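Local coordinates for protein adenylyltransferase MntA (Aphanizomenon flos-aquae 2012/KM1/D3, PDB 7AE2) that neutralises the toxin HepT of a type VII toxin-antitoxin system by transferring two AMP groups in succession from ATP onto one of its tyrosines, at residues F47-D52 against I87-H92; E10-S15 against K106-E111; L96-V101 against Q121-S126; S15-T20 against G75-I80. All coordinates share one frame; numbering follows the deposited sequence.

Contact 1 lies within the mixed sheet of a nucleotidyltransferase domain, and the other three bring helices against or around that sheet. Contact 1 pairs an edge strand with the strand that carries D46, and its F47 reaches into both helix-packed sites on one side: F47 CE1 lies 3.6 Å from L108 CD1 of contact 2, and F47 CZ lies 4.0 Å from F78 CE2 of contact 4. Contacts 2 and 4 share S15, and their centres are about 9 Å apart. Contact 3 adjoins contact 1 through A48 CB and V101 CG1, 3.7 Å apart, but its centre is about 26 Å from that of contact 4. The probable magnesium ligands D46 and D86 immediately precede the two segments of contact 1.

Contact 1 (F47-D52 against I87-H92); sequences FAVLYD and IVELNH
Y51 and N91 close one end of this parallel strand pair, the amide of N91 gripping the backbone of Y51 at two points. Y51 N points almost straight at N91 OD1 (2.8 Å, 177° at the hydrogen), in the carbonyl plane on a lone pair, while N91 ND2 donates to Y51 O at 3.0 Å. The amide plane is turned only 22° from the ring plane of Y51, although the two side chains cross at about a right angle. At the other end of that ring, Y51 OH bonds to E89 OE2 (2.8 Å) on the anti side of a carboxylate turned 69° from the ring; the bend of E89 at chi2 brings CD round toward the phenol. Between F47 and L90, three backbone bonds tie the strands: V88 N to F47 O, V49 N to V88 O, and L90 N to V49 O. I87 crosses V49 at about a right angle, CG2 to CG2 3.7 Å, and its CD1 reaches F47 CB. A48 CB, facing the other side of the sheet, sits 3.8 Å from L90 CG. The double amide grip thus continues the pairing beyond the regular bridges, and the phenol bond probably favours an ionised E89.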
loop_
_atom_site.group_PDB
_atom_site.type_symbol
_atom_site.label_atom_id
_atom_site.label_comp_id
_atom_site.label_asym_id
_atom_site.label_seq_id
_atom_site.Cartn_x
_atom_site.Cartn_y
_atom_site.Cartn_z
ATOM N N PHE B 47 -12.259 -6.675 10.547
ATOM C CA PHE B 47 -12.536 -7.121 11.906
ATOM C C PHE B 47 -12.437 -5.945 12.867
ATOM O O PHE B 47 -11.559 -5.087 12.726
ATOM C CB PHE B 47 -11.567 -8.225 12.349
ATOM C CG PHE B 47 -11.644 -9.476 11.519
ATOM C CD1 PHE B 47 -12.673 -10.385 11.706
ATOM C CD2 PHE B 47 -10.679 -9.752 10.565
ATOM C CE1 PHE B 47 -12.742 -11.539 10.948
ATOM C CE2 PHE B 47 -10.744 -10.904 9.804
ATOM C CZ PHE B 47 -11.777 -11.799 9.995
ATOM N N ALA B 48 -13.338 -5.914 13.844
ATOM C CA ALA B 48 -13.304 -4.942 14.926
ATOM C C ALA B 48 -13.008 -5.670 16.228
ATOM O O ALA B 48 -13.695 -6.638 16.572
ATOM C CB ALA B 48 -14.627 -4.181 15.029
ATOM N N VAL B 49 -11.986 -5.211 16.943
ATOM C CA VAL B 49 -11.529 -5.871 18.157
ATOM C C VAL B 49 -11.746 -4.946 19.345
ATOM O O VAL B 49 -11.651 -3.720 19.234
ATOM C CB VAL B 49 -10.046 -6.289 18.058
ATOM C CG1 VAL B 49 -9.878 -7.413 17.051
ATOM C CG2 VAL B 49 -9.186 -5.096 17.676
ATOM N N LEU B 50 -12.040 -5.553 20.492
ATOM C CA LEU B 50 -12.211 -4.837 21.752
ATOM C C LEU B 50 -11.307 -5.495 22.783
ATOM O O LEU B 50 -11.528 -6.651 23.156
ATOM C CB LEU B 50 -13.672 -4.854 22.206
ATOM C CG LEU B 50 -13.984 -4.125 23.514
ATOM C CD1 LEU B 50 -13.575 -2.664 23.420
ATOM C CD2 LEU B 50 -15.461 -4.253 23.862
ATOM N N TYR B 51 -10.290 -4.769 23.232
ATOM C CA TYR B 51 -9.315 -5.306 24.169
ATOM C C TYR B 51 -9.764 -5.089 25.606
ATOM O O TYR B 51 -10.456 -4.117 25.924
ATOM C CB TYR B 51 -7.945 -4.650 23.979
ATOM C CG TYR B 51 -7.402 -4.685 22.571
ATOM C CD1 TYR B 51 -7.670 -5.752 21.726
ATOM C CD2 TYR B 51 -6.616 -3.647 22.090
ATOM C CE1 TYR B 51 -7.171 -5.782 20.439
ATOM C CE2 TYR B 51 -6.112 -3.667 20.806
ATOM C CZ TYR B 51 -6.392 -4.737 19.984
ATOM O OH TYR B 51 -5.890 -4.754 18.704
ATOM N N ASP B 52 -9.357 -6.006 26.478
ATOM C CA ASP B 52 -9.378 -5.736 27.909
ATOM C C ASP B 52 -8.257 -4.753 28.223
ATOM O O ASP B 52 -7.082 -5.048 27.981
ATOM C CB ASP B 52 -9.217 -7.032 28.701
ATOM C CG ASP B 52 -9.369 -6.829 30.203
ATOM O OD1 ASP B 52 -8.572 -6.073 30.797
ATOM O OD2 ASP B 52 -10.294 -7.430 30.790
ATOM N N ILE B 87 -7.873 -4.250 10.628
ATOM C CA ILE B 87 -8.289 -4.309 12.025
ATOM C C ILE B 87 -8.694 -2.915 12.482
ATOM O O ILE B 87 -8.031 -1.924 12.155
ATOM C CB ILE B 87 -7.168 -4.879 12.917
ATOM C CG1 ILE B 87 -6.831 -6.312 12.498
ATOM C CG2 ILE B 87 -7.567 -4.840 14.383
ATOM C CD1 ILE B 87 -7.980 -7.284 12.663
ATOM N N VAL B 88 -9.790 -2.840 13.237
ATOM C CA VAL B 88 -10.276 -1.594 13.818
ATOM C C VAL B 88 -10.308 -1.761 15.331
ATOM O O VAL B 88 -10.982 -2.662 15.847
ATOM C CB VAL B 88 -11.665 -1.212 13.281
ATOM C CG1 VAL B 88 -12.240 -0.055 14.083
ATOM C CG2 VAL B 88 -11.580 -0.850 11.806
ATOM N N GLU B 89 -9.582 -0.897 16.038
ATOM C CA GLU B 89 -9.573 -0.914 17.497
ATOM C C GLU B 89 -10.813 -0.191 18.007
ATOM O O GLU B 89 -10.924 1.032 17.878
ATOM C CB GLU B 89 -8.305 -0.263 18.041
ATOM C CG GLU B 89 -7.173 -1.234 18.335
ATOM C CD GLU B 89 -6.300 -1.500 17.126
ATOM O OE1 GLU B 89 -6.466 -0.801 16.104
ATOM O OE2 GLU B 89 -5.442 -2.405 17.202
ATOM N N LEU B 90 -11.749 -0.944 18.589
ATOM C CA LEU B 90 -12.938 -0.329 19.165
ATOM C C LEU B 90 -12.628 0.433 20.447
ATOM O O LEU B 90 -13.460 1.227 20.898
ATOM C CB LEU B 90 -14.004 -1.391 19.436
ATOM C CG LEU B 90 -14.630 -2.047 18.205
ATOM C CD1 LEU B 90 -15.623 -3.116 18.621
ATOM C CD2 LEU B 90 -15.301 -1.002 17.326
ATOM N N ASN B 91 -11.453 0.212 21.039
ATOM C CA ASN B 91 -11.092 0.927 22.259
ATOM C C ASN B 91 -10.798 2.395 21.977
ATOM O O ASN B 91 -11.176 3.271 22.763
ATOM C CB ASN B 91 -9.889 0.254 22.920
ATOM C CG ASN B 91 -10.156 -1.193 23.285
ATOM O OD1 ASN B 91 -10.036 -2.090 22.449
ATOM N ND2 ASN B 91 -10.516 -1.429 24.542
ATOM N N HIS B 92 -10.123 2.685 20.860
ATOM C CA HIS B 92 -9.735 4.051 20.500
ATOM C C HIS B 92 -10.070 4.276 19.025
ATOM O O HIS B 92 -9.194 4.232 18.158
ATOM C CB HIS B 92 -8.254 4.292 20.793
#

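Contact 2 (E10-S15 against K106-E111); sequences ELRELS and KVLYEE
R12 and L108 bring helix 8-14 against strand 106-110 where that strand turns a corner, their CA atoms 4.7 Å apart. The side chain of R12 is extended from CG to NE and crosses that of L108 at about a right angle. Its NE donates to V107 O at 3.0 Å, close to the axis of the carbonyl, but the bond is bent, 134° at the hydrogen, the oxygen lying 30° out of the guanidinium plane. A water joins the two backbones by donating to both R12 O and L108 O. Beside this polar seam L108 CD2 fits against the helix, 3.7 Å from L11 CB and 4.0 Å from R12 CG. S15 closes the far end: its CB packs 3.9 Å from Y109 CB, and its OG, anti to the carbonyl carbon (chi1 -66°), turns back to donate to L11 O. Y109 CD1 approaches S15 O at 3.7 Å. K106 NZ is hydrogen-bonded to A35 O. L108 also packs on F47 and L30. L108 and Y109 both face L28 of the adjacent antiparallel strand, forming a classic beta bulge; the N-terminal helix packs directly over this kink in the edge strand of the nucleotidyltransferase sheet.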
loop_
_atom_site.group_PDB
_atom_site.type_symbol
_atom_site.label_atom_id
_atom_site.label_comp_id
_atom_site.label_asym_id
_atom_site.label_seq_id
_atom_site.Cartn_x
_atom_site.Cartn_y
_atom_site.Cartn_z
ATOM N N GLU B 10 -18.038 -21.199 10.808
ATOM C CA GLU B 10 -16.739 -21.725 11.213
ATOM C C GLU B 10 -15.839 -20.631 11.770
ATOM O O GLU B 10 -14.947 -20.919 12.576
ATOM C CB GLU B 10 -16.067 -22.442 10.042
ATOM C CG GLU B 10 -16.415 -21.884 8.678
ATOM C CD GLU B 10 -16.211 -22.900 7.570
ATOM O OE1 GLU B 10 -15.591 -22.552 6.543
ATOM O OE2 GLU B 10 -16.668 -24.051 7.728
ATOM N N LEU B 11 -16.055 -19.376 11.366
ATOM C CA LEU B 11 -15.341 -18.273 12.002
ATOM C C LEU B 11 -15.698 -18.175 13.480
ATOM O O LEU B 11 -14.834 -17.887 14.318
ATOM C CB LEU B 11 -15.648 -16.955 11.288
ATOM C CG LEU B 11 -15.020 -16.735 9.910
ATOM C CD1 LEU B 11 -15.497 -15.420 9.308
ATOM C CD2 LEU B 11 -13.502 -16.767 9.991
ATOM N N ARG B 12 -16.964 -18.420 13.822
ATOM C CA ARG B 12 -17.369 -18.370 15.223
ATOM C C ARG B 12 -16.769 -19.524 16.017
ATOM O O ARG B 12 -16.394 -19.352 17.182
ATOM C CB ARG B 12 -18.893 -18.380 15.333
ATOM C CG ARG B 12 -19.555 -17.068 14.943
ATOM C CD ARG B 12 -21.012 -17.045 15.378
ATOM N NE ARG B 12 -21.618 -15.728 15.207
ATOM C CZ ARG B 12 -22.426 -15.400 14.204
ATOM N NH1 ARG B 12 -22.732 -16.295 13.276
ATOM N NH2 ARG B 12 -22.932 -14.177 14.132
ATOM N N GLU B 13 -16.665 -20.706 15.405
ATOM C CA GLU B 13 -16.112 -21.854 16.116
ATOM C C GLU B 13 -14.600 -21.736 16.266
ATOM O O GLU B 13 -14.052 -22.020 17.338
ATOM C CB GLU B 13 -16.484 -23.150 15.396
ATOM C CG GLU B 13 -15.834 -24.402 15.971
ATOM C CD GLU B 13 -16.337 -24.756 17.362
ATOM O OE1 GLU B 13 -17.350 -24.174 17.807
ATOM O OE2 GLU B 13 -15.717 -25.624 18.011
ATOM N N LEU B 14 -13.910 -21.312 15.205
ATOM C CA LEU B 14 -12.465 -21.137 15.279
ATOM C C LEU B 14 -12.067 -19.990 16.200
ATOM O O LEU B 14 -10.921 -19.955 16.660
ATOM C CB LEU B 14 -11.894 -20.906 13.878
ATOM C CG LEU B 14 -11.977 -22.081 12.900
ATOM C CD1 LEU B 14 -11.537 -21.657 11.507
ATOM C CD2 LEU B 14 -11.145 -23.257 13.391
ATOM N N SER B 15 -12.984 -19.062 16.486
ATOM C CA SER B 15 -12.656 -17.927 17.341
ATOM C C SER B 15 -12.491 -18.319 18.805
ATOM O O SER B 15 -11.947 -17.529 19.584
ATOM C CB SER B 15 -13.727 -16.843 17.209
ATOM O OG SER B 15 -13.733 -16.291 15.904
ATOM N N LYS B 106 -21.214 -8.457 12.589
ATOM C CA LYS B 106 -21.583 -9.799 13.022
ATOM C C LYS B 106 -20.516 -10.294 13.987
ATOM O O LYS B 106 -19.360 -10.486 13.594
ATOM C CB LYS B 106 -21.719 -10.740 11.823
ATOM C CG LYS B 106 -22.793 -10.318 10.831
ATOM C CD LYS B 106 -22.925 -11.310 9.687
ATOM C CE LYS B 106 -24.047 -10.907 8.740
ATOM N NZ LYS B 106 -24.199 -11.877 7.621
ATOM N N VAL B 107 -20.898 -10.494 15.247
ATOM C CA VAL B 107 -19.927 -10.824 16.282
ATOM C C VAL B 107 -19.429 -12.251 16.090
ATOM O O VAL B 107 -20.213 -13.182 15.863
ATOM C CB VAL B 107 -20.539 -10.614 17.677
ATOM C CG1 VAL B 107 -21.845 -11.389 17.827
ATOM C CG2 VAL B 107 -19.549 -10.988 18.763
ATOM N N LEU B 108 -18.112 -12.430 16.168
ATOM C CA LEU B 108 -17.469 -13.735 16.049
ATOM C C LEU B 108 -16.984 -14.293 17.376
ATOM O O LEU B 108 -17.074 -15.501 17.598
ATOM C CB LEU B 108 -16.282 -13.657 15.083
ATOM C CG LEU B 108 -16.614 -13.216 13.658
ATOM C CD1 LEU B 108 -15.338 -13.062 12.850
ATOM C CD2 LEU B 108 -17.551 -14.220 13.007
ATOM N N TYR B 109 -16.458 -13.446 18.254
ATOM C CA TYR B 109 -16.014 -13.853 19.579
ATOM C C TYR B 109 -16.578 -12.880 20.600
ATOM O O TYR B 109 -16.663 -11.676 20.338
ATOM C CB TYR B 109 -14.478 -13.897 19.678
ATOM C CG TYR B 109 -13.964 -14.136 21.081
ATOM C CD1 TYR B 109 -14.057 -15.392 21.671
ATOM C CD2 TYR B 109 -13.391 -13.107 21.818
ATOM C CE1 TYR B 109 -13.595 -15.614 22.955
ATOM C CE2 TYR B 109 -12.925 -13.322 23.103
ATOM C CZ TYR B 109 -13.031 -14.577 23.663
ATOM O OH TYR B 109 -12.572 -14.800 24.939
ATOM N N GLU B 110 -16.963 -13.400 21.763
ATOM C CA GLU B 110 -17.674 -12.579 22.737
ATOM C C GLU B 110 -17.485 -13.162 24.128
ATOM O O GLU B 110 -17.902 -14.297 24.384
ATOM C CB GLU B 110 -19.157 -12.501 22.375
ATOM C CG GLU B 110 -19.905 -11.334 22.993
ATOM C CD GLU B 110 -21.380 -11.336 22.637
ATOM O OE1 GLU B 110 -21.805 -12.223 21.866
ATOM O OE2 GLU B 110 -22.117 -10.455 23.127
ATOM N N GLU B 111 -16.870 -12.388 25.023
ATOM C CA GLU B 111 -16.759 -12.745 26.432
ATOM C C GLU B 111 -16.988 -11.495 27.271
ATOM O O GLU B 111 -16.197 -10.546 27.193
ATOM C CB GLU B 111 -15.396 -13.365 26.746
ATOM C CG GLU B 111 -15.376 -14.243 28.000
ATOM C CD GLU B 111 -15.547 -13.453 29.287
ATOM O OE1 GLU B 111 -14.915 -12.384 29.417
ATOM O OE2 GLU B 111 -16.321 -13.899 30.162
HETATM O O HOH W 1 -16.641 -17.585 19.113
#

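Contact 3 (L96-V101 against Q121-S126); sequences LIAHFV and QRVLLS
H99 and L125 make the polar link between helix 95-104 and the chain leaving helix 115-123. L125 N donates to H99 ND1 at 3.0 Å and nearly linearly (169°), although the donor is tilted 29° from the imidazole plane. ND1 acts as the acceptor here, which leaves any ring proton to be expected on NE2 if the histidine is neutral. The ring reaches this backbone nitrogen with CG anti to the H99 backbone N (chi1 168°). H99 CE1 comes 3.3 Å from L125 O, so both the N and the O of L125 lie beside the ring.

Van der Waals contacts surround that bond. L125 slants across H99, with CB 3.6 Å from ND1 and CD1 resting near H99 CB. From L124, CD2 approaches H99 ND1 at 3.6 Å, while the CA of L124 lies at the ring edge, in plane. V123 CG2 sits against the backbone at A98 O, 3.3 Å away. Two pairs are apolar: A98 and V123 meet CB to CB at 3.8 Å, and L96 CD1 and L125 CD1 touch more loosely at 4.4 Å.

L124 is the first residue after helix 115-123 to leave helical geometry, and the following chain leads to S126, the N-cap of helix 127-148. From that long helix I130 packs on H99 and L125, and I133 on L96 and L125, while V101 turns toward V29 and F31 of the central sheet.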
loop_
_atom_site.group_PDB
_atom_site.type_symbol
_atom_site.label_atom_id
_atom_site.label_comp_id
_atom_site.label_asym_id
_atom_site.label_seq_id
_atom_site.Cartn_x
_atom_site.Cartn_y
_atom_site.Cartn_z
ATOM N N LEU B 96 -18.237 7.436 15.023
ATOM C CA LEU B 96 -18.898 7.067 13.779
ATOM C C LEU B 96 -18.577 5.627 13.390
ATOM O O LEU B 96 -19.473 4.882 12.978
ATOM C CB LEU B 96 -18.492 8.045 12.677
ATOM C CG LEU B 96 -19.452 8.138 11.500
ATOM C CD1 LEU B 96 -20.844 8.553 11.973
ATOM C CD2 LEU B 96 -18.909 9.116 10.476
ATOM N N ILE B 97 -17.310 5.219 13.498
ATOM C CA ILE B 97 -16.949 3.848 13.144
ATOM C C ILE B 97 -17.607 2.855 14.098
ATOM O O ILE B 97 -18.081 1.792 13.680
ATOM C CB ILE B 97 -15.418 3.682 13.120
ATOM N N ALA B 98 -17.651 3.182 15.391
ATOM C CA ALA B 98 -18.270 2.270 16.349
ATOM C C ALA B 98 -19.759 2.100 16.080
ATOM O O ALA B 98 -20.322 1.031 16.348
ATOM C CB ALA B 98 -18.040 2.762 17.779
ATOM N N HIS B 99 -20.406 3.134 15.542
ATOM C CA HIS B 99 -21.830 3.050 15.237
ATOM C C HIS B 99 -22.104 2.011 14.155
ATOM O O HIS B 99 -22.971 1.144 14.315
ATOM C CB HIS B 99 -22.351 4.422 14.811
ATOM C CG HIS B 99 -23.723 4.387 14.217
ATOM N ND1 HIS B 99 -24.861 4.239 14.980
ATOM C CD2 HIS B 99 -24.141 4.468 12.932
ATOM C CE1 HIS B 99 -25.921 4.237 14.192
ATOM N NE2 HIS B 99 -25.512 4.373 12.944
ATOM N N PHE B 100 -21.369 2.082 13.043
ATOM C CA PHE B 100 -21.624 1.166 11.936
ATOM C C PHE B 100 -21.144 -0.246 12.246
ATOM O O PHE B 100 -21.695 -1.215 11.713
ATOM C CB PHE B 100 -20.971 1.692 10.658
ATOM C CG PHE B 100 -21.600 2.955 10.138
ATOM C CD1 PHE B 100 -22.785 2.909 9.422
ATOM C CD2 PHE B 100 -21.009 4.187 10.368
ATOM C CE1 PHE B 100 -23.370 4.070 8.944
ATOM C CE2 PHE B 100 -21.589 5.351 9.893
ATOM C CZ PHE B 100 -22.771 5.290 9.180
ATOM N N VAL B 101 -20.128 -0.387 13.100
ATOM C CA VAL B 101 -19.719 -1.719 13.534
ATOM C C VAL B 101 -20.813 -2.357 14.382
ATOM O O VAL B 101 -21.102 -3.552 14.253
ATOM C CB VAL B 101 -18.374 -1.649 14.283
ATOM C CG1 VAL B 101 -18.076 -2.970 14.976
ATOM C CG2 VAL B 101 -17.253 -1.296 13.316
ATOM N N GLN B 121 -25.549 -0.987 22.805
ATOM C CA GLN B 121 -26.263 0.001 23.608
ATOM C C GLN B 121 -25.388 1.204 23.931
ATOM O O GLN B 121 -25.904 2.295 24.200
ATOM C CB GLN B 121 -26.770 -0.636 24.903
ATOM C CG GLN B 121 -27.705 -1.814 24.701
ATOM C CD GLN B 121 -28.966 -1.434 23.956
ATOM O OE1 GLN B 121 -29.722 -0.565 24.391
ATOM N NE2 GLN B 121 -29.196 -2.079 22.818
ATOM N N ARG B 122 -24.068 1.028 23.906
ATOM C CA ARG B 122 -23.142 2.074 24.314
ATOM C C ARG B 122 -22.731 2.993 23.169
ATOM O O ARG B 122 -22.454 4.175 23.407
ATOM C CB ARG B 122 -21.894 1.441 24.941
ATOM C CG ARG B 122 -20.894 2.432 25.513
ATOM C CD ARG B 122 -19.809 1.735 26.326
ATOM N NE ARG B 122 -19.047 0.768 25.539
ATOM C CZ ARG B 122 -19.201 -0.551 25.619
ATOM N NH1 ARG B 122 -20.091 -1.067 26.455
ATOM N NH2 ARG B 122 -18.463 -1.353 24.865
ATOM N N VAL B 123 -22.695 2.495 21.935
ATOM C CA VAL B 123 -22.120 3.245 20.822
ATOM C C VAL B 123 -23.120 3.567 19.720
ATOM O O VAL B 123 -22.782 4.345 18.816
ATOM C CB VAL B 123 -20.901 2.513 20.220
ATOM C CG1 VAL B 123 -19.917 2.117 21.315
ATOM C CG2 VAL B 123 -21.348 1.302 19.424
ATOM N N LEU B 124 -24.328 3.008 19.746
ATOM C CA LEU B 124 -25.285 3.266 18.676
ATOM C C LEU B 124 -25.769 4.710 18.719
ATOM O O LEU B 124 -26.180 5.211 19.770
ATOM C CB LEU B 124 -26.471 2.307 18.773
ATOM C CG LEU B 124 -26.308 0.969 18.048
ATOM C CD1 LEU B 124 -27.520 0.077 18.278
ATOM C CD2 LEU B 124 -26.083 1.197 16.561
ATOM N N LEU B 125 -25.725 5.375 17.568
ATOM C CA LEU B 125 -26.149 6.759 17.432
ATOM C C LEU B 125 -27.574 6.829 16.898
ATOM O O LEU B 125 -28.017 5.959 16.144
ATOM C CB LEU B 125 -25.216 7.530 16.493
ATOM C CG LEU B 125 -23.754 7.682 16.914
ATOM C CD1 LEU B 125 -22.963 8.368 15.814
ATOM C CD2 LEU B 125 -23.654 8.462 18.216
ATOM N N SER B 126 -28.287 7.877 17.295
ATOM C CA SER B 126 -29.617 8.111 16.760
ATOM C C SER B 126 -29.521 8.768 15.386
ATOM O O SER B 126 -28.465 9.246 14.967
ATOM C CB SER B 126 -30.432 8.988 17.707
ATOM O OG SER B 126 -29.890 10.295 17.771
#

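Contact 4 (S15-T20 against G75-I80); sequences SLRLLT and GEIFKI
I77 reaches L18 with its terminal methyl, CD1 lying 3.6 Å from L18 CD2 where the two side chains cross obliquely. The chi2 of I77, near 180° (178°), carries CD1 out in an extended chain to that methyl, and the contact is made by the ends of the branches. A second branch of I77, CG2, faces the aliphatic part of R17, 4.4 Å from R17 CD, at the more exposed border. F78 takes the inner side. Its CZ is 3.4 Å from S15 OG, which lies at the ring edge near the plane, and F78 CE1 is 3.6 Å from S15 OG; the hydroxyl has its hydrogen bond with L11 O, so the ring adds van der Waals contact. L18 CD1 approaches F78 CZ more loosely, at 4.4 Å. These residues join the turn after helix 8-14 and the start of helix 18-21 to the end of helix 70-78, over strand 25-31 of the nucleotidyltransferase sheet, where L28 touches S15, L18 and F78. L11 and L14 of helix 8-14 pack against F78, and L14 also touches I77.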
loop_
_atom_site.group_PDB
_atom_site.type_symbol
_atom_site.label_atom_id
_atom_site.label_comp_id
_atom_site.label_asym_id
_atom_site.label_seq_id
_atom_site.Cartn_x
_atom_site.Cartn_y
_atom_site.Cartn_z
ATOM N N SER B 15 -12.984 -19.062 16.486
ATOM C CA SER B 15 -12.656 -17.927 17.341
ATOM C C SER B 15 -12.491 -18.319 18.805
ATOM O O SER B 15 -11.947 -17.529 19.584
ATOM C CB SER B 15 -13.727 -16.843 17.209
ATOM O OG SER B 15 -13.733 -16.291 15.904
ATOM N N LEU B 16 -12.944 -19.513 19.199
ATOM C CA LEU B 16 -12.751 -19.950 20.579
ATOM C C LEU B 16 -11.278 -20.168 20.897
ATOM O O LEU B 16 -10.876 -20.088 22.064
ATOM C CB LEU B 16 -13.548 -21.226 20.846
ATOM C CG LEU B 16 -15.061 -21.096 20.671
ATOM C CD1 LEU B 16 -15.761 -22.370 21.117
ATOM C CD2 LEU B 16 -15.582 -19.889 21.435
ATOM N N ARG B 17 -10.461 -20.436 19.877
ATOM C CA ARG B 17 -9.021 -20.562 20.063
ATOM C C ARG B 17 -8.343 -19.227 20.343
ATOM O O ARG B 17 -7.160 -19.216 20.696
ATOM C CB ARG B 17 -8.389 -21.205 18.827
ATOM C CG ARG B 17 -8.848 -22.631 18.545
ATOM C CD ARG B 17 -8.594 -23.015 17.090
ATOM N NE ARG B 17 -8.469 -24.460 16.914
ATOM C CZ ARG B 17 -9.492 -25.290 16.729
ATOM N NH1 ARG B 17 -9.274 -26.589 16.579
ATOM N NH2 ARG B 17 -10.734 -24.822 16.698
ATOM N N LEU B 18 -9.060 -18.108 20.197
ATOM C CA LEU B 18 -8.436 -16.800 20.374
ATOM C C LEU B 18 -8.219 -16.461 21.843
ATOM O O LEU B 18 -7.339 -15.653 22.163
ATOM C CB LEU B 18 -9.285 -15.717 19.711
ATOM C CG LEU B 18 -9.294 -15.690 18.184
ATOM C CD1 LEU B 18 -10.295 -14.664 17.688
ATOM C CD2 LEU B 18 -7.904 -15.378 17.663
ATOM N N LEU B 19 -9.009 -17.053 22.744
ATOM C CA LEU B 19 -8.900 -16.718 24.161
ATOM C C LEU B 19 -7.500 -16.986 24.698
ATOM O O LEU B 19 -7.018 -16.251 25.567
ATOM C CB LEU B 19 -9.942 -17.498 24.964
ATOM C CG LEU B 19 -9.951 -17.279 26.479
ATOM C CD1 LEU B 19 -10.105 -15.802 26.816
ATOM C CD2 LEU B 19 -11.052 -18.099 27.130
ATOM N N THR B 20 -6.829 -18.017 24.188
ATOM C CA THR B 20 -5.463 -18.306 24.606
ATOM C C THR B 20 -4.424 -17.678 23.688
ATOM O O THR B 20 -3.346 -17.297 24.160
ATOM C CB THR B 20 -5.235 -19.819 24.671
ATOM O OG1 THR B 20 -5.391 -20.386 23.364
ATOM C CG2 THR B 20 -6.229 -20.464 25.622
ATOM N N GLY B 75 -5.025 -14.849 10.748
ATOM C CA GLY B 75 -4.798 -15.515 9.477
ATOM C C GLY B 75 -4.465 -16.986 9.635
ATOM O O GLY B 75 -4.940 -17.825 8.864
ATOM N N GLU B 76 -3.649 -17.323 10.637
ATOM C CA GLU B 76 -3.285 -18.718 10.854
ATOM C C GLU B 76 -4.437 -19.514 11.454
ATOM O O GLU B 76 -4.518 -20.731 11.251
ATOM C CB GLU B 76 -2.053 -18.805 11.757
ATOM N N ILE B 77 -5.332 -18.852 12.185
ATOM C CA ILE B 77 -6.445 -19.549 12.821
ATOM C C ILE B 77 -7.613 -19.699 11.852
ATOM O O ILE B 77 -8.203 -20.779 11.731
ATOM C CB ILE B 77 -6.862 -18.817 14.110
ATOM C CG1 ILE B 77 -5.757 -18.940 15.164
ATOM C CG2 ILE B 77 -8.182 -19.360 14.642
ATOM C CD1 ILE B 77 -6.056 -18.214 16.455
ATOM N N PHE B 78 -7.961 -18.626 11.142
ATOM C CA PHE B 78 -9.051 -18.672 10.174
ATOM C C PHE B 78 -8.629 -19.241 8.826
ATOM O O PHE B 78 -9.497 -19.465 7.974
ATOM C CB PHE B 78 -9.637 -17.272 9.970
ATOM C CG PHE B 78 -10.260 -16.686 11.205
ATOM C CD1 PHE B 78 -10.761 -17.505 12.204
ATOM C CD2 PHE B 78 -10.347 -15.312 11.366
ATOM C CE1 PHE B 78 -11.335 -16.967 13.340
ATOM C CE2 PHE B 78 -10.920 -14.768 12.501
ATOM C CZ PHE B 78 -11.415 -15.597 13.489
ATOM N N LYS B 79 -7.332 -19.479 8.617
ATOM C CA LYS B 79 -6.802 -19.944 7.331
ATOM C C LYS B 79 -7.171 -18.978 6.205
ATOM O O LYS B 79 -7.653 -19.377 5.143
ATOM C CB LYS B 79 -7.275 -21.368 7.016
ATOM C CG LYS B 79 -6.327 -22.469 7.481
ATOM C CD LYS B 79 -6.131 -22.455 8.990
ATOM C CE LYS B 79 -5.086 -23.473 9.421
ATOM N NZ LYS B 79 -4.837 -23.436 10.890
ATOM N N ILE B 80 -6.940 -17.688 6.448
ATOM C CA ILE B 80 -7.205 -16.646 5.466
ATOM C C ILE B 80 -5.952 -15.800 5.295
ATOM O O ILE B 80 -5.076 -15.756 6.163
ATOM C CB ILE B 80 -8.403 -15.757 5.859
ATOM C CG1 ILE B 80 -8.113 -15.022 7.168
ATOM C CG2 ILE B 80 -9.665 -16.587 5.990
ATOM C CD1 ILE B 80 -9.264 -14.172 7.648
#